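Local coordinates for probable glutathione reductase (Sinorhizobium meliloti, PDB 4DNA), which probably catalyses the NADPH-dependent reduction of glutathione disulfide to glutathione, as a homodimer that binds one FAD per subunit, at residues Leu111-Glu116 with Val123-Ser128; Ala24-Lys29 with Ala104-Glu109. All coordinates share one frame; numbering follows the deposited sequence.

Contact 1. Residues Leu111-Glu116 with Val123-Ser128. With FAD (flavin-adenine dinucleotide), chain C.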
loop_
_atom_site.group_PDB
_atom_site.type_symbol
_atom_site.label_atom_id
_atom_site.label_comp_id
_atom_site.label_asym_id
_atom_site.label_seq_id
_atom_site.Cartn_x
_atom_site.Cartn_y
_atom_site.Cartn_z
ATOM N N LEU A 111 7.822 11.254 36.765
ATOM C CA LEU A 111 7.534 10.561 38.017
ATOM C C LEU A 111 6.516 9.471 37.768
ATOM O O LEU A 111 5.608 9.640 36.954
ATOM C CB LEU A 111 7.023 11.524 39.089
ATOM C CG LEU A 111 6.449 12.837 38.579
ATOM C CD1 LEU A 111 5.118 13.152 39.228
ATOM C CD2 LEU A 111 7.451 13.949 38.824
ATOM N N ASP A 112 6.681 8.351 38.468
ATOM C CA ASP A 112 5.813 7.186 38.297
ATOM C C ASP A 112 4.864 7.092 39.488
ATOM O O ASP A 112 5.223 6.620 40.573
ATOM C CB ASP A 112 6.633 5.903 38.124
ATOM C CG ASP A 112 7.822 6.087 37.192
ATOM O OD1 ASP A 112 7.727 5.679 36.024
ATOM O OD2 ASP A 112 8.853 6.644 37.627
ATOM N N THR A 113 3.649 7.566 39.260
ATOM C CA THR A 113 2.642 7.725 40.291
ATOM C C THR A 113 1.331 8.036 39.591
ATOM O O THR A 113 1.328 8.577 38.488
ATOM C CB THR A 113 3.003 8.877 41.272
ATOM O OG1 THR A 113 1.888 9.173 42.119
ATOM C CG2 THR A 113 3.389 10.141 40.535
ATOM N N ARG A 114 0.221 7.667 40.214
ATOM C CA ARG A 114 -1.073 8.200 39.821
ATOM C C ARG A 114 -1.143 9.638 40.364
ATOM O O ARG A 114 -0.587 9.931 41.434
ATOM C CB ARG A 114 -2.199 7.319 40.379
ATOM C CG ARG A 114 -3.605 7.815 40.096
ATOM C CD ARG A 114 -4.647 7.005 40.846
ATOM N NE ARG A 114 -5.957 7.651 40.789
ATOM C CZ ARG A 114 -6.799 7.564 39.761
ATOM N NH1 ARG A 114 -6.478 6.859 38.681
ATOM N NH2 ARG A 114 -7.962 8.190 39.804
ATOM N N ALA A 115 -1.789 10.532 39.614
ATOM C CA ALA A 115 -1.998 11.914 40.054
ATOM C C ALA A 115 -3.489 12.264 40.116
ATOM O O ALA A 115 -4.268 11.887 39.229
ATOM C CB ALA A 115 -1.257 12.884 39.149
ATOM N N GLU A 116 -3.883 12.965 41.180
ATOM C CA GLU A 116 -5.248 13.464 41.313
ATOM C C GLU A 116 -5.255 14.963 41.523
ATOM O O GLU A 116 -4.208 15.588 41.727
ATOM C CB GLU A 116 -5.981 12.771 42.453
ATOM C CG GLU A 116 -6.812 11.580 42.016
ATOM C CD GLU A 116 -7.278 10.731 43.188
ATOM O OE1 GLU A 116 -7.825 11.295 44.171
ATOM O OE2 GLU A 116 -7.092 9.492 43.120
ATOM N N VAL A 123 -2.073 19.762 42.200
ATOM C CA VAL A 123 -2.162 18.349 41.856
ATOM C C VAL A 123 -1.561 17.523 42.980
ATOM O O VAL A 123 -0.438 17.796 43.405
ATOM C CB VAL A 123 -1.379 18.029 40.558
ATOM C CG1 VAL A 123 -1.667 16.608 40.100
ATOM C CG2 VAL A 123 -1.705 19.019 39.452
ATOM N N LYS A 124 -2.294 16.515 43.456
ATOM C CA LYS A 124 -1.736 15.570 44.436
ATOM C C LYS A 124 -1.183 14.305 43.780
ATOM O O LYS A 124 -1.739 13.801 42.798
ATOM C CB LYS A 124 -2.720 15.239 45.576
ATOM C CG LYS A 124 -3.979 14.471 45.188
ATOM C CD LYS A 124 -4.824 14.173 46.423
ATOM C CE LYS A 124 -6.219 13.669 46.062
ATOM N NZ LYS A 124 -7.102 13.573 47.265
ATOM N N LEU A 125 -0.080 13.816 44.338
ATOM C CA LEU A 125 0.646 12.674 43.802
ATOM C C LEU A 125 0.615 11.543 44.818
ATOM O O LEU A 125 1.334 11.588 45.810
ATOM C CB LEU A 125 2.100 13.068 43.541
ATOM C CG LEU A 125 2.401 14.408 42.855
ATOM C CD1 LEU A 125 3.749 14.984 43.297
ATOM C CD2 LEU A 125 2.324 14.253 41.341
ATOM N N LEU A 126 -0.202 10.527 44.570
ATOM C CA LEU A 126 -0.482 9.518 45.593
ATOM C C LEU A 126 0.745 8.758 46.080
ATOM O O LEU A 126 0.928 8.614 47.286
ATOM C CB LEU A 126 -1.599 8.556 45.158
ATOM C CG LEU A 126 -2.971 9.170 44.823
ATOM C CD1 LEU A 126 -4.064 8.112 44.904
ATOM C CD2 LEU A 126 -3.324 10.370 45.701
ATOM N N ALA A 127 1.593 8.302 45.160
ATOM C CA ALA A 127 2.760 7.473 45.511
ATOM C C ALA A 127 3.664 8.063 46.609
ATOM O O ALA A 127 4.096 7.331 47.507
ATOM C CB ALA A 127 3.573 7.127 44.273
ATOM N N SER A 128 3.947 9.366 46.547
ATOM C CA SER A 128 4.701 10.024 47.617
ATOM C C SER A 128 3.783 10.614 48.699
ATOM O O SER A 128 4.231 10.913 49.808
ATOM C CB SER A 128 5.658 11.087 47.055
ATOM O OG SER A 128 4.970 12.246 46.617
HETATM P PA FAD C . -3.710 6.869 26.565
HETATM O O1A FAD C . -4.985 6.087 26.827
HETATM O O2A FAD C . -2.752 6.510 25.450
HETATM O O5B FAD C . -2.844 6.913 27.916
HETATM C C5B FAD C . -3.110 7.829 28.986
HETATM C C4B FAD C . -2.279 7.342 30.163
HETATM O O4B FAD C . -2.649 7.960 31.395
HETATM C C3B FAD C . -2.468 5.848 30.342
HETATM O O3B FAD C . -1.187 5.213 30.227
HETATM C C2B FAD C . -3.097 5.705 31.714
HETATM O O2B FAD C . -2.642 4.525 32.378
HETATM C C1B FAD C . -2.660 6.974 32.430
HETATM N N9A FAD C . -3.590 7.429 33.490
HETATM C C8A FAD C . -4.924 7.247 33.476
HETATM N N7A FAD C . -5.526 7.794 34.559
HETATM C C5A FAD C . -4.552 8.351 35.287
HETATM C C6A FAD C . -4.526 9.096 36.556
HETATM N N6A FAD C . -5.702 9.297 37.200
HETATM N N1A FAD C . -3.321 9.531 37.011
HETATM C C2A FAD C . -2.177 9.286 36.325
HETATM N N3A FAD C . -2.135 8.608 35.155
HETATM C C4A FAD C . -3.274 8.120 34.591
HETATM N N1 FAD C . -5.617 4.152 17.502
HETATM C C2 FAD C . -5.151 4.305 16.242
HETATM O O2 FAD C . -4.997 5.458 15.785
HETATM N N3 FAD C . -4.851 3.247 15.466
HETATM C C4 FAD C . -4.992 1.971 15.877
HETATM O O4 FAD C . -4.688 1.015 15.121
HETATM C C4X FAD C . -5.507 1.726 17.248
HETATM N N5 FAD C . -5.672 0.478 17.739
HETATM C C5X FAD C . -6.139 0.300 19.004
HETATM C C6 FAD C . -6.311 -0.988 19.511
HETATM C C7 FAD C . -6.799 -1.182 20.807
HETATM C C7M FAD C . -6.964 -2.595 21.309
HETATM C C8 FAD C . -7.126 -0.003 21.670
HETATM C C8M FAD C . -7.640 -0.148 23.077
HETATM C C9 FAD C . -6.958 1.280 21.167
HETATM C C9A FAD C . -6.481 1.476 19.872
HETATM N N10 FAD C . -6.312 2.784 19.376
HETATM C C10 FAD C . -5.821 2.934 18.057
HETATM C "C1'" FAD C . -6.654 3.939 20.226
HETATM C "C2'" FAD C . -5.441 4.614 20.851
HETATM O "O2'" FAD C . -4.679 3.648 21.581
HETATM C "C3'" FAD C . -5.877 5.775 21.747
HETATM O "O3'" FAD C . -6.796 6.587 21.007
HETATM C "C4'" FAD C . -4.709 6.643 22.218
HETATM O "O4'" FAD C . -3.867 5.880 23.091
HETATM C "C5'" FAD C . -5.204 7.878 22.952
HETATM O "O5'" FAD C . -4.250 8.227 23.952
HETATM P P FAD C . -4.556 9.238 25.175
HETATM O O1P FAD C . -3.646 10.447 25.062
HETATM O O2P FAD C . -6.047 9.426 25.324
HETATM O O3P FAD C . -4.047 8.442 26.473
#
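Arg114 leaves the backbone where strand 109-112 gives way to the hairpin 115-117/122-125, and its side chain runs along the adenine of FAD. CB stays at the fringe of the ring. CG, anti to the backbone N (chi1 177°), comes 3.5 Å from FAD N1A, and CD passes CD1 of Leu126. From CG the chain is extended to NE, which donates almost straight (172°) and in the guanidinium plane to the anti lone pair of Glu116 OE2, 3.2 Å away. Beyond it, FAD N6A sits over one guanidinium face, toward the rim and nearest Arg114 NH1 (3.0 Å). NH1 forms a salt bridge with Glu36 and NH2 reaches the carbonyl of Gly272, so three protein groups fix the rotation of the head. The adenine is read by the next residue: Ala115 N donates to FAD N1A at 3.2 Å and 167°. An alanine at Arg114 would probably loosen the adenine pocket, losing the guanidinium face that packs on N6A and its links to Glu116, Glu36 and Gly272.

Behind the pocket, Arg114 O accepts both Thr113 OG1 and, at 3.2 Å, Leu126 N. Ala127 N donates to Thr113 OG1 at 3.2 Å. Glu116 and Lys124 form the hydrogen-bonded pair of the hairpin, with Glu116 N 2.8 Å from Lys124 O and Lys124 N 2.7 Å from Glu116 O; their side chains run alongside in a long salt bridge. On the other face, Ala115, Val123 and Leu125 pack against Phe9 of strand 6-11, while Leu111, Thr113 and Ala115 touch Ala34 of strand 31-35.

Contact 2. Residues Ala24-Lys29 with Ala104-Glu109; sequences AAALGK and ANAGAE
Four alanine methyl groups make this junction, and the CB of Ala25 is its centre. The CA-CB bond of Ala25 stands at about a right angle to those of Ala106 and Ala108, which point in roughly the same direction as each other. Ala25 CB therefore meets Ala108 CB end-on against its flank, at 3.6 Å, and also lies 3.5 Å from Ala108 N. Toward Ala106 the approach is oblique, with Ala25 CB 4.0 Å from Ala106 CB. The methyl of Ala106 is shared, since Ala26 CB, lying broadside to it, is also 4.0 Å from Ala106 CB. With such short side chains the backbones come near, and the CA atoms of Ala26 and Ala106 are 4.7 Å apart.

No hydrogen bond crosses between the segments; each segment instead makes backbone bonds within its own turn. Gly28 N closes a type I turn on Ala25 O at 2.8 Å, and Gly107 N bonds back to Ala104 O at 2.8 Å as part of a Schellman motif that ends helix 81-106. Gly107 has positive phi (110°), where a CB would jam against the carbonyl O of Ala106.

The contact is plain apolar packing between the C-terminal ends of helices 15-25 and 81-106, each of which leads into a strand of the parallel Rossmann-type sheet. Ala24 and Ala25 touch Val31 of strand 31-35, and Ala24 also packs on Ile325 and Tyr329 of helix 314-329. Past Ala108 the chain enters strand 109-112, where the backbone of Glu109 pairs with Val31 and Ile33.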
loop_
_atom_site.group_PDB
_atom_site.type_symbol
_atom_site.label_atom_id
_atom_site.label_comp_id
_atom_site.label_asym_id
_atom_site.label_seq_id
_atom_site.Cartn_x
_atom_site.Cartn_y
_atom_site.Cartn_z
ATOM N N ALA A 24 6.308 20.906 25.338
ATOM C CA ALA A 24 6.345 22.057 26.248
ATOM C C ALA A 24 7.670 22.218 26.991
ATOM O O ALA A 24 8.146 23.341 27.178
ATOM C CB ALA A 24 5.195 21.984 27.237
ATOM N N ALA A 25 8.250 21.097 27.422
ATOM C CA ALA A 25 9.546 21.103 28.099
ATOM C C ALA A 25 10.622 21.611 27.152
ATOM O O ALA A 25 11.464 22.428 27.537
ATOM C CB ALA A 25 9.892 19.711 28.601
ATOM N N ALA A 26 10.566 21.133 25.909
ATOM C CA ALA A 26 11.477 21.562 24.853
ATOM C C ALA A 26 11.318 23.049 24.486
ATOM O O ALA A 26 11.960 23.532 23.550
ATOM C CB ALA A 26 11.313 20.681 23.621
ATOM N N LEU A 27 10.455 23.764 25.211
ATOM C CA LEU A 27 10.351 25.228 25.095
ATOM C C LEU A 27 10.854 25.933 26.365
ATOM O O LEU A 27 10.543 27.099 26.600
ATOM C CB LEU A 27 8.914 25.665 24.749
ATOM C CG LEU A 27 8.439 25.552 23.293
ATOM C CD1 LEU A 27 6.935 25.739 23.210
ATOM C CD2 LEU A 27 9.140 26.546 22.378
ATOM N N GLY A 28 11.627 25.211 27.175
ATOM C CA GLY A 28 12.193 25.749 28.407
ATOM C C GLY A 28 11.159 26.063 29.473
ATOM O O GLY A 28 11.338 27.003 30.256
ATOM N N LYS A 29 10.076 25.288 29.498
ATOM C CA LYS A 29 9.048 25.418 30.530
ATOM C C LYS A 29 9.277 24.372 31.611
ATOM O O LYS A 29 9.663 23.237 31.319
ATOM C CB LYS A 29 7.635 25.233 29.945
ATOM C CG LYS A 29 7.256 26.149 28.782
ATOM C CD LYS A 29 6.883 27.556 29.235
ATOM C CE LYS A 29 6.615 28.468 28.041
ATOM N NZ LYS A 29 6.615 29.915 28.399
ATOM N N ALA A 104 12.938 13.112 29.238
ATOM C CA ALA A 104 14.118 13.514 29.978
ATOM C C ALA A 104 15.003 14.439 29.152
ATOM O O ALA A 104 15.350 15.522 29.620
ATOM C CB ALA A 104 14.887 12.291 30.435
ATOM N N ASN A 105 15.333 14.027 27.926
ATOM C CA ASN A 105 16.117 14.852 26.983
ATOM C C ASN A 105 15.590 16.263 26.727
ATOM O O ASN A 105 16.371 17.178 26.486
ATOM C CB ASN A 105 16.265 14.156 25.628
ATOM C CG ASN A 105 17.101 12.901 25.705
ATOM O OD1 ASN A 105 18.029 12.807 26.510
ATOM N ND2 ASN A 105 16.780 11.924 24.862
ATOM N N ALA A 106 14.271 16.428 26.745
ATOM C CA ALA A 106 13.655 17.749 26.609
ATOM C C ALA A 106 13.703 18.530 27.927
ATOM O O ALA A 106 13.564 19.751 27.924
ATOM C CB ALA A 106 12.216 17.620 26.114
ATOM N N GLY A 107 13.879 17.820 29.044
ATOM C CA GLY A 107 13.978 18.441 30.369
ATOM C C GLY A 107 12.821 18.215 31.334
ATOM O O GLY A 107 12.940 18.494 32.527
ATOM N N ALA A 108 11.702 17.716 30.820
ATOM C CA ALA A 108 10.527 17.430 31.636
ATOM C C ALA A 108 10.834 16.458 32.782
ATOM O O ALA A 108 11.648 15.545 32.633
ATOM C CB ALA A 108 9.411 16.885 30.765
ATOM N N GLU A 109 10.181 16.665 33.921
ATOM C CA GLU A 109 10.374 15.800 35.073
ATOM C C GLU A 109 9.419 14.612 35.049
ATOM O O GLU A 109 8.196 14.781 35.025
ATOM C CB GLU A 109 10.203 16.591 36.360
ATOM C CG GLU A 109 10.425 15.760 37.601
ATOM C CD GLU A 109 10.250 16.558 38.866
ATOM O OE1 GLU A 109 10.044 17.787 38.759
ATOM O OE2 GLU A 109 10.325 15.956 39.963
#

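Both contacts lie in the FAD-binding part of the chain, their centres about 19 Å apart, and strand 109-112 joins them: contact 2 sits at its start and contact 1 at its end, where the chain passes from the parallel sheet to the antiparallel hairpin. Each is only partly buried. Contact 1 buries 472 Å² and is rich in polar groups, with backbone pairing and a charged network beside the adenine; Ala115, Val123 and Leu125 turn toward strand 6-11, while Leu126 and Ala127 are exposed. Contact 2 buries 155 Å², relies on alanine methyl groups packed on each other and on backbone, and contains none of the FAD-binding residues. One lines a cofactor pocket, the other brings two helix ends together.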